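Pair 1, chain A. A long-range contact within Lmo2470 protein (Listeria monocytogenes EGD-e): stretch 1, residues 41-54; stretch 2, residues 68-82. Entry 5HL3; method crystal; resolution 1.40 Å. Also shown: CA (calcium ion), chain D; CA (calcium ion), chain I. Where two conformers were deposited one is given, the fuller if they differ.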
# COMPACT_ATOMS: atom_id res chain seq x y z
N ASP A 41 29.67 -10.92 29.76
CA ASP A 41 29.12 -10.44 31.03
C ASP A 41 28.05 -9.39 30.75
O ASP A 41 27.76 -9.06 29.61
CB ASP A 41 30.22 -9.95 31.97
CG ASP A 41 31.04 -8.80 31.43
OD1 ASP A 41 30.59 -8.06 30.53
OD2 ASP A 41 32.19 -8.62 31.93
N GLN A 42 27.45 -8.86 31.80
CA GLN A 42 26.35 -7.91 31.62
C GLN A 42 26.82 -6.64 30.89
O GLN A 42 26.07 -6.06 30.10
CB GLN A 42 25.67 -7.58 32.96
CG GLN A 42 24.39 -6.77 32.80
CD GLN A 42 23.33 -7.50 31.99
OE1 GLN A 42 23.04 -8.66 32.27
NE2 GLN A 42 22.74 -6.83 31.02
N ASP A 43 28.06 -6.21 31.13
CA ASP A 43 28.60 -5.04 30.41
C ASP A 43 28.60 -5.28 28.90
O ASP A 43 28.34 -4.36 28.12
CB ASP A 43 30.02 -4.71 30.86
CG ASP A 43 30.09 -3.78 32.07
OD1 ASP A 43 29.07 -3.51 32.74
OD2 ASP A 43 31.22 -3.28 32.36
N ASP A 44 28.88 -6.51 28.46
CA ASP A 44 28.88 -6.80 27.02
C ASP A 44 27.48 -6.63 26.44
O ASP A 44 27.30 -6.11 25.34
CB ASP A 44 29.40 -8.21 26.76
CG ASP A 44 30.86 -8.40 27.09
OD1 ASP A 44 31.69 -7.52 26.79
OD2 ASP A 44 31.19 -9.44 27.66
N LEU A 45 26.48 -7.09 27.17
CA LEU A 45 25.07 -6.93 26.75
C LEU A 45 24.67 -5.45 26.75
O LEU A 45 23.99 -4.96 25.82
CB LEU A 45 24.13 -7.77 27.62
CG LEU A 45 24.29 -9.27 27.53
CD1 LEU A 45 23.48 -9.92 28.64
CD2 LEU A 45 23.90 -9.85 26.15
N ASP A 46 25.09 -4.72 27.78
CA ASP A 46 24.73 -3.30 27.89
C ASP A 46 25.30 -2.46 26.76
O ASP A 46 24.71 -1.43 26.40
CB ASP A 46 25.20 -2.73 29.23
CG ASP A 46 24.44 -3.26 30.43
OD1 ASP A 46 23.40 -3.93 30.30
OD2 ASP A 46 24.91 -3.03 31.55
N ALA A 47 26.41 -2.91 26.16
CA ALA A 47 26.97 -2.19 25.01
C ALA A 47 26.12 -2.30 23.73
O ALA A 47 26.37 -1.56 22.78
CB ALA A 47 28.38 -2.70 24.76
N LEU A 48 25.16 -3.22 23.69
CA LEU A 48 24.31 -3.38 22.51
C LEU A 48 23.18 -2.37 22.46
O LEU A 48 22.45 -2.16 23.45
CB LEU A 48 23.70 -4.77 22.53
CG LEU A 48 24.68 -5.94 22.52
CD1 LEU A 48 23.91 -7.21 22.73
CD2 LEU A 48 25.47 -5.95 21.19
N THR A 49 23.05 -1.71 21.32
CA THR A 49 21.92 -0.82 21.08
C THR A 49 21.01 -1.34 19.96
O THR A 49 19.94 -0.78 19.73
CB THR A 49 22.36 0.61 20.76
OG1 THR A 49 23.25 0.60 19.62
CG2 THR A 49 23.02 1.24 21.94
N GLY A 50 21.43 -2.41 19.30
CA GLY A 50 20.63 -3.05 18.25
C GLY A 50 20.97 -4.51 18.16
O GLY A 50 22.06 -4.92 18.59
N LEU A 51 20.00 -5.30 17.71
CA LEU A 51 20.19 -6.71 17.48
C LEU A 51 19.81 -7.03 16.04
O LEU A 51 18.69 -6.70 15.60
CB LEU A 51 19.32 -7.56 18.40
CG LEU A 51 19.58 -7.40 19.89
CD1 LEU A 51 18.51 -8.12 20.67
CD2 LEU A 51 20.96 -7.87 20.27
N GLY A 52 20.71 -7.69 15.33
CA GLY A 52 20.44 -8.18 13.98
C GLY A 52 20.39 -9.70 13.98
O GLY A 52 21.15 -10.35 14.70
N PHE A 53 19.52 -10.27 13.14
CA PHE A 53 19.40 -11.71 12.98
C PHE A 53 19.43 -12.07 11.52
O PHE A 53 18.84 -11.39 10.69
CB PHE A 53 18.14 -12.24 13.69
CG PHE A 53 18.18 -11.99 15.16
CD1 PHE A 53 18.99 -12.75 15.97
CD2 PHE A 53 17.52 -10.91 15.74
CE1 PHE A 53 19.13 -12.47 17.34
CE2 PHE A 53 17.67 -10.63 17.10
CZ PHE A 53 18.48 -11.41 17.89
N GLU A 54 20.15 -13.13 11.19
CA GLU A 54 20.32 -13.52 9.78
C GLU A 54 20.46 -15.01 9.55
O GLU A 54 20.50 -15.44 8.41
CB GLU A 54 21.52 -12.80 9.20
CG GLU A 54 22.82 -13.23 9.85
CD GLU A 54 24.09 -12.67 9.22
OE1 GLU A 54 23.98 -11.76 8.37
OE2 GLU A 54 25.17 -13.17 9.62
N ARG A 68 16.47 -14.90 28.08
CA ARG A 68 17.49 -15.33 29.03
C ARG A 68 18.55 -14.26 29.26
O ARG A 68 19.43 -14.47 30.09
CB ARG A 68 18.16 -16.61 28.54
CG ARG A 68 17.17 -17.79 28.49
CD ARG A 68 17.66 -18.89 27.57
NE ARG A 68 18.90 -19.53 28.03
CZ ARG A 68 18.98 -20.67 28.71
NH1 ARG A 68 17.88 -21.30 29.10
NH2 ARG A 68 20.16 -21.17 29.03
N ALA A 69 18.48 -13.14 28.55
CA ALA A 69 19.45 -12.06 28.71
C ALA A 69 18.74 -10.72 28.76
O ALA A 69 17.76 -10.52 28.05
CB ALA A 69 20.46 -12.06 27.56
N MSE A 70 19.23 -9.81 29.60
CA MSE A 70 18.66 -8.47 29.71
C MSE A 70 19.34 -7.52 28.76
O MSE A 70 20.55 -7.33 28.85
CB MSE A 70 18.80 -7.97 31.15
CG MSE A 70 18.17 -6.59 31.36
SE MSE A 70 16.26 -6.45 30.95
CE MSE A 70 15.67 -7.63 32.36
N PHE A 71 18.55 -6.92 27.86
CA PHE A 71 19.03 -5.94 26.87
C PHE A 71 18.54 -4.55 27.29
O PHE A 71 17.48 -4.08 26.85
CB PHE A 71 18.52 -6.31 25.48
CG PHE A 71 18.99 -7.66 25.00
CD1 PHE A 71 20.25 -7.81 24.47
CD2 PHE A 71 18.18 -8.79 25.11
CE1 PHE A 71 20.69 -9.05 24.03
CE2 PHE A 71 18.61 -10.02 24.67
CZ PHE A 71 19.89 -10.15 24.14
N ASN A 72 19.31 -3.91 28.14
CA ASN A 72 18.94 -2.64 28.73
C ASN A 72 18.92 -1.49 27.76
O ASN A 72 18.16 -0.54 27.96
CB ASN A 72 19.89 -2.30 29.88
CG ASN A 72 19.69 -3.19 31.09
OD1 ASN A 72 18.55 -3.28 31.61
ND2 ASN A 72 20.75 -3.83 31.56
N ASN A 73 19.74 -1.56 26.70
CA ASN A 73 19.93 -0.42 25.78
C ASN A 73 19.57 -0.70 24.33
O ASN A 73 19.75 0.16 23.47
CB ASN A 73 21.37 0.07 25.88
CG ASN A 73 21.68 0.59 27.26
OD1 ASN A 73 20.91 1.40 27.81
ND2 ASN A 73 22.79 0.16 27.82
N VAL A 74 19.03 -1.88 24.06
CA VAL A 74 18.63 -2.20 22.68
C VAL A 74 17.34 -1.46 22.30
O VAL A 74 16.33 -1.53 23.00
CB VAL A 74 18.44 -3.72 22.51
CG1 VAL A 74 17.68 -4.07 21.23
CG2 VAL A 74 19.81 -4.41 22.50
N THR A 75 17.42 -0.73 21.20
CA THR A 75 16.24 -0.02 20.67
C THR A 75 15.77 -0.51 19.30
O THR A 75 14.72 -0.11 18.85
CB THR A 75 16.51 1.49 20.56
OG1 THR A 75 17.60 1.72 19.64
CG2 THR A 75 16.83 2.10 21.93
N ASP A 76 16.57 -1.35 18.64
CA ASP A 76 16.23 -1.86 17.30
C ASP A 76 16.43 -3.35 17.20
O ASP A 76 17.43 -3.89 17.73
CB ASP A 76 17.11 -1.24 16.22
CG ASP A 76 16.78 -1.80 14.80
OD1 ASP A 76 15.72 -1.47 14.26
OD2 ASP A 76 17.51 -2.68 14.27
N VAL A 77 15.50 -4.01 16.53
CA VAL A 77 15.62 -5.43 16.19
C VAL A 77 15.40 -5.52 14.69
O VAL A 77 14.37 -5.07 14.19
CB VAL A 77 14.64 -6.35 16.95
CG1 VAL A 77 14.60 -7.75 16.33
CG2 VAL A 77 15.07 -6.46 18.41
N SER A 78 16.37 -6.07 13.97
CA SER A 78 16.27 -6.24 12.54
C SER A 78 16.50 -7.70 12.20
O SER A 78 17.51 -8.28 12.55
CB SER A 78 17.26 -5.33 11.82
OG SER A 78 16.88 -3.97 11.96
N ILE A 79 15.54 -8.29 11.52
CA ILE A 79 15.60 -9.70 11.09
C ILE A 79 15.79 -9.65 9.57
O ILE A 79 14.82 -9.48 8.81
CB ILE A 79 14.36 -10.48 11.55
CG1 ILE A 79 14.29 -10.41 13.09
CG2 ILE A 79 14.46 -11.93 11.10
CD1 ILE A 79 12.97 -10.57 13.70
N MSE A 80 17.04 -9.78 9.15
CA MSE A 80 17.40 -9.59 7.75
C MSE A 80 17.22 -10.81 6.90
O MSE A 80 17.05 -10.68 5.70
CB MSE A 80 18.87 -9.16 7.66
CG MSE A 80 19.08 -7.83 8.40
SE MSE A 80 18.09 -6.31 7.63
CE MSE A 80 19.15 -6.24 6.00
N GLU A 81 17.34 -11.98 7.49
CA GLU A 81 17.11 -13.24 6.79
C GLU A 81 16.51 -14.17 7.80
O GLU A 81 16.90 -14.14 8.98
CB GLU A 81 18.44 -13.88 6.30
CG GLU A 81 19.30 -13.03 5.39
CD GLU A 81 20.67 -13.66 5.21
OE1 GLU A 81 20.76 -14.85 4.84
OE2 GLU A 81 21.70 -13.02 5.49
N PHE A 82 15.53 -14.97 7.39
CA PHE A 82 14.86 -15.89 8.29
C PHE A 82 14.21 -17.01 7.51
O PHE A 82 13.84 -16.86 6.34
CB PHE A 82 13.85 -15.14 9.19
CG PHE A 82 12.76 -14.40 8.43
CD1 PHE A 82 13.01 -13.17 7.86
CD2 PHE A 82 11.48 -14.94 8.35
CE1 PHE A 82 12.02 -12.49 7.18
CE2 PHE A 82 10.48 -14.25 7.70
CZ PHE A 82 10.75 -13.03 7.08
CA CA D . 23.37 -14.73 4.86
CA CA I . 19.75 3.27 28.39
O HOH W 1 21.24 -10.66 31.49
O HOH W 2 21.47 -3.56 25.69
O HOH W 3 21.90 -5.02 28.30
O HOH W 4 19.82 -17.29 6.07
O HOH W 5 22.87 -15.65 7.00
O HOH W 6 24.65 -12.85 5.88
O HOH W 7 17.87 2.20 27.57
O HOH W 8 19.87 1.96 30.35
O HOH W 9 20.88 3.70 26.20

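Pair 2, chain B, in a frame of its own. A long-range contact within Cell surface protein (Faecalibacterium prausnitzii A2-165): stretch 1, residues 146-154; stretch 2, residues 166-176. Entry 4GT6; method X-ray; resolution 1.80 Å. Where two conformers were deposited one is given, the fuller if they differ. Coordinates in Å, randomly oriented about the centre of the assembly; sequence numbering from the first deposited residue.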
# COMPACT_ATOMS: atom_id res chain seq x y z
N GLU B 146 0.72 -18.27 -10.80
CA GLU B 146 1.45 -18.01 -12.04
C GLU B 146 0.42 -17.63 -13.11
O GLU B 146 -0.64 -18.24 -13.19
CB GLU B 146 2.32 -19.22 -12.44
CG GLU B 146 3.51 -19.49 -11.51
CD GLU B 146 4.68 -18.52 -11.56
OE1 GLU B 146 4.69 -17.63 -12.44
OE2 GLU B 146 5.58 -18.63 -10.68
N GLY B 147 0.70 -16.58 -13.87
CA GLY B 147 -0.25 -16.10 -14.88
C GLY B 147 -0.71 -14.69 -14.57
O GLY B 147 -1.08 -13.95 -15.48
N VAL B 148 -0.66 -14.29 -13.28
CA VAL B 148 -0.94 -12.91 -12.88
C VAL B 148 0.31 -12.08 -13.24
O VAL B 148 1.41 -12.45 -12.84
CB VAL B 148 -1.33 -12.79 -11.40
CG1 VAL B 148 -1.43 -11.31 -11.01
CG2 VAL B 148 -2.66 -13.50 -11.11
N THR B 149 0.15 -11.00 -14.02
CA THR B 149 1.34 -10.24 -14.50
C THR B 149 1.60 -8.95 -13.73
O THR B 149 2.64 -8.32 -13.95
CB THR B 149 1.25 -9.99 -16.01
OG1 THR B 149 0.02 -9.30 -16.30
CG2 THR B 149 1.32 -11.30 -16.82
N SER B 150 0.71 -8.56 -12.83
CA SER B 150 0.99 -7.41 -11.96
C SER B 150 0.15 -7.44 -10.72
O SER B 150 -0.90 -8.07 -10.68
CB SER B 150 0.80 -6.07 -12.68
OG SER B 150 -0.55 -5.86 -13.04
N VAL B 151 0.62 -6.75 -9.67
CA VAL B 151 -0.15 -6.60 -8.45
C VAL B 151 -0.71 -5.21 -8.57
O VAL B 151 0.05 -4.24 -8.49
CB VAL B 151 0.68 -6.84 -7.17
CG1 VAL B 151 -0.18 -6.60 -5.92
CG2 VAL B 151 1.24 -8.26 -7.15
N ALA B 152 -2.02 -5.08 -8.86
CA ALA B 152 -2.64 -3.77 -9.13
C ALA B 152 -2.60 -2.85 -7.90
O ALA B 152 -2.39 -3.32 -6.78
CB ALA B 152 -4.07 -3.96 -9.63
N ASP B 153 -2.71 -1.54 -8.13
CA ASP B 153 -2.57 -0.54 -7.07
C ASP B 153 -3.52 -0.77 -5.90
O ASP B 153 -4.68 -1.13 -6.10
CB ASP B 153 -2.76 0.89 -7.62
CG ASP B 153 -4.12 1.17 -8.21
OD1 ASP B 153 -4.37 0.76 -9.37
OD2 ASP B 153 -4.96 1.75 -7.50
N GLY B 154 -2.97 -0.63 -4.70
CA GLY B 154 -3.70 -0.76 -3.44
C GLY B 154 -4.35 -2.11 -3.21
O GLY B 154 -5.26 -2.20 -2.38
N THR B 166 3.05 -14.73 -1.46
CA THR B 166 3.89 -15.40 -2.45
C THR B 166 3.54 -14.84 -3.82
O THR B 166 2.39 -14.96 -4.26
CB THR B 166 3.75 -16.92 -2.36
OG1 THR B 166 4.13 -17.31 -1.04
CG2 THR B 166 4.62 -17.66 -3.41
N LEU B 167 4.52 -14.17 -4.46
CA LEU B 167 4.31 -13.62 -5.80
C LEU B 167 4.89 -14.57 -6.83
O LEU B 167 5.97 -15.13 -6.60
CB LEU B 167 4.94 -12.22 -5.95
CG LEU B 167 4.36 -11.10 -5.07
CD1 LEU B 167 4.99 -9.78 -5.45
CD2 LEU B 167 2.86 -10.98 -5.26
N PRO B 168 4.21 -14.75 -7.98
CA PRO B 168 4.73 -15.67 -9.00
C PRO B 168 5.78 -15.03 -9.89
O PRO B 168 5.89 -13.81 -9.95
CB PRO B 168 3.47 -15.97 -9.83
CG PRO B 168 2.68 -14.72 -9.77
CD PRO B 168 2.92 -14.16 -8.39
N ASP B 169 6.50 -15.87 -10.66
CA ASP B 169 7.53 -15.42 -11.60
C ASP B 169 6.94 -14.50 -12.69
O ASP B 169 7.65 -13.65 -13.22
CB ASP B 169 8.19 -16.65 -12.24
CG ASP B 169 8.97 -17.55 -11.28
OD1 ASP B 169 9.26 -17.10 -10.14
OD2 ASP B 169 9.32 -18.68 -11.68
N SER B 170 5.62 -14.63 -12.99
CA SER B 170 4.99 -13.85 -14.05
C SER B 170 4.76 -12.37 -13.68
O SER B 170 4.48 -11.57 -14.57
CB SER B 170 3.66 -14.50 -14.46
OG SER B 170 2.81 -14.71 -13.34
N VAL B 171 4.89 -11.98 -12.39
CA VAL B 171 4.62 -10.60 -11.98
C VAL B 171 5.75 -9.67 -12.50
O VAL B 171 6.93 -9.91 -12.22
CB VAL B 171 4.38 -10.48 -10.45
CG1 VAL B 171 4.54 -9.03 -9.96
CG2 VAL B 171 2.98 -10.98 -10.10
N THR B 172 5.36 -8.62 -13.25
CA THR B 172 6.33 -7.65 -13.77
C THR B 172 6.21 -6.30 -13.06
O THR B 172 7.07 -5.43 -13.26
CB THR B 172 6.18 -7.45 -15.29
OG1 THR B 172 5.00 -6.69 -15.56
CG2 THR B 172 6.19 -8.76 -16.06
N ALA B 173 5.12 -6.09 -12.30
CA ALA B 173 4.91 -4.81 -11.62
C ALA B 173 4.19 -4.99 -10.33
O ALA B 173 3.27 -5.80 -10.23
CB ALA B 173 4.14 -3.83 -12.51
N ILE B 174 4.61 -4.23 -9.31
CA ILE B 174 3.94 -4.15 -8.01
C ILE B 174 3.53 -2.70 -7.93
O ILE B 174 4.38 -1.84 -7.73
CB ILE B 174 4.83 -4.62 -6.83
CG1 ILE B 174 5.30 -6.06 -7.02
CG2 ILE B 174 4.11 -4.42 -5.48
CD1 ILE B 174 6.48 -6.45 -6.05
N GLU B 175 2.23 -2.42 -8.11
CA GLU B 175 1.80 -1.03 -8.27
C GLU B 175 1.74 -0.26 -6.95
O GLU B 175 1.91 -0.83 -5.87
CB GLU B 175 0.47 -0.92 -9.07
CG GLU B 175 0.48 -1.61 -10.44
CD GLU B 175 1.44 -1.12 -11.53
OE1 GLU B 175 2.28 -0.24 -11.25
OE2 GLU B 175 1.37 -1.66 -12.66
N GLU B 176 1.51 1.04 -7.05
CA GLU B 176 1.45 1.93 -5.89
C GLU B 176 0.59 1.40 -4.76
O GLU B 176 -0.54 0.94 -5.01
CB GLU B 176 0.86 3.29 -6.30
CG GLU B 176 1.81 4.17 -7.09
CD GLU B 176 1.26 5.53 -7.47
OE1 GLU B 176 0.07 5.80 -7.17
OE2 GLU B 176 2.01 6.32 -8.10
O HOH W 10 2.38 -6.32 -16.44
O HOH W 11 -0.61 -3.06 -13.44

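Pair 1 and pair 2 share one backbone arrangement: a turn-like segment that leads into a short parallel bridge. Fourteen central residues superpose with an RMSD of 0.7 Å. L51(A) pairs with V77(A), and at the matching positions V151(B) pairs with I174(B).

The backbone bonds repeat closely. In pair 1, T75(A) N donates to T49(A) O at 2.9 Å, L51(A) N to D76(A) O at 2.9 Å, and S78(A) N to L51(A) O at 2.9 Å. In pair 2, T172(B) N donates to T149(B) O at 2.8 Å, V151(B) N to A173(B) O at 2.9 Å, and E175(B) N to V151(B) O at 2.9 Å. The threonines T49(A) and T149(B) coincide, as do T75(A) and T172(B). V74(A) and V171(B) overlay almost exactly, with side-chain centres 0.2 Å apart.

The pairs part after the bridge. In pair 1 the ladder goes on: F53(A) N donates to S78(A) O at 2.9 Å, and M80(A) N to F53(A) O at 2.9 Å. The F53(A) ring packs by CD2 against I79(A) CG1 at 4.2 Å. In pair 2 the strand pairing is brief, and G154(B) N donates to E176(B) O at 2.9 Å.

The apolar side is filled differently. In pair 1, L51(A) CD1 lies over one face of the F71(A) ring, 4.1 Å from its centroid. L48(A) CD1 meets the edge of this ring, 3.9 Å from F71(A) CE1. In pair 2 the position of F71(A) is taken by P168(B), a smaller side chain. The smaller V151(B) replaces L51(A), and its CG2 packs on L167(B) CD2 at 3.7 Å.

Polar side chains tie the first part of each contact. In pair 1, N72(A) ND2 donates to D46(A) OD1 at 2.9 Å, and N73(A) ND2 donates to D46(A) O at 2.9 Å. N73(A) OD1 also binds a calcium ion at 2.3 Å. In pair 2, E146(B) matches D46(A), but its carboxylate accepts from the backbone: D169(B) N reaches E146(B) OE2 at 2.9 Å, and S170(B) N reaches E146(B) OE1 at 3.2 Å. S170(B) matches N73(A). Its OG accepts from G147(B) N at 2.9 Å and donates to V148(B) O at 2.7 Å. One short hydroxyl thus links two backbone groups of the first stretch.

On the other face, G50(A) matches S150(B). A water joins S150(B) OG, at 2.8 Å, to E175(B) OE2, at 2.5 Å.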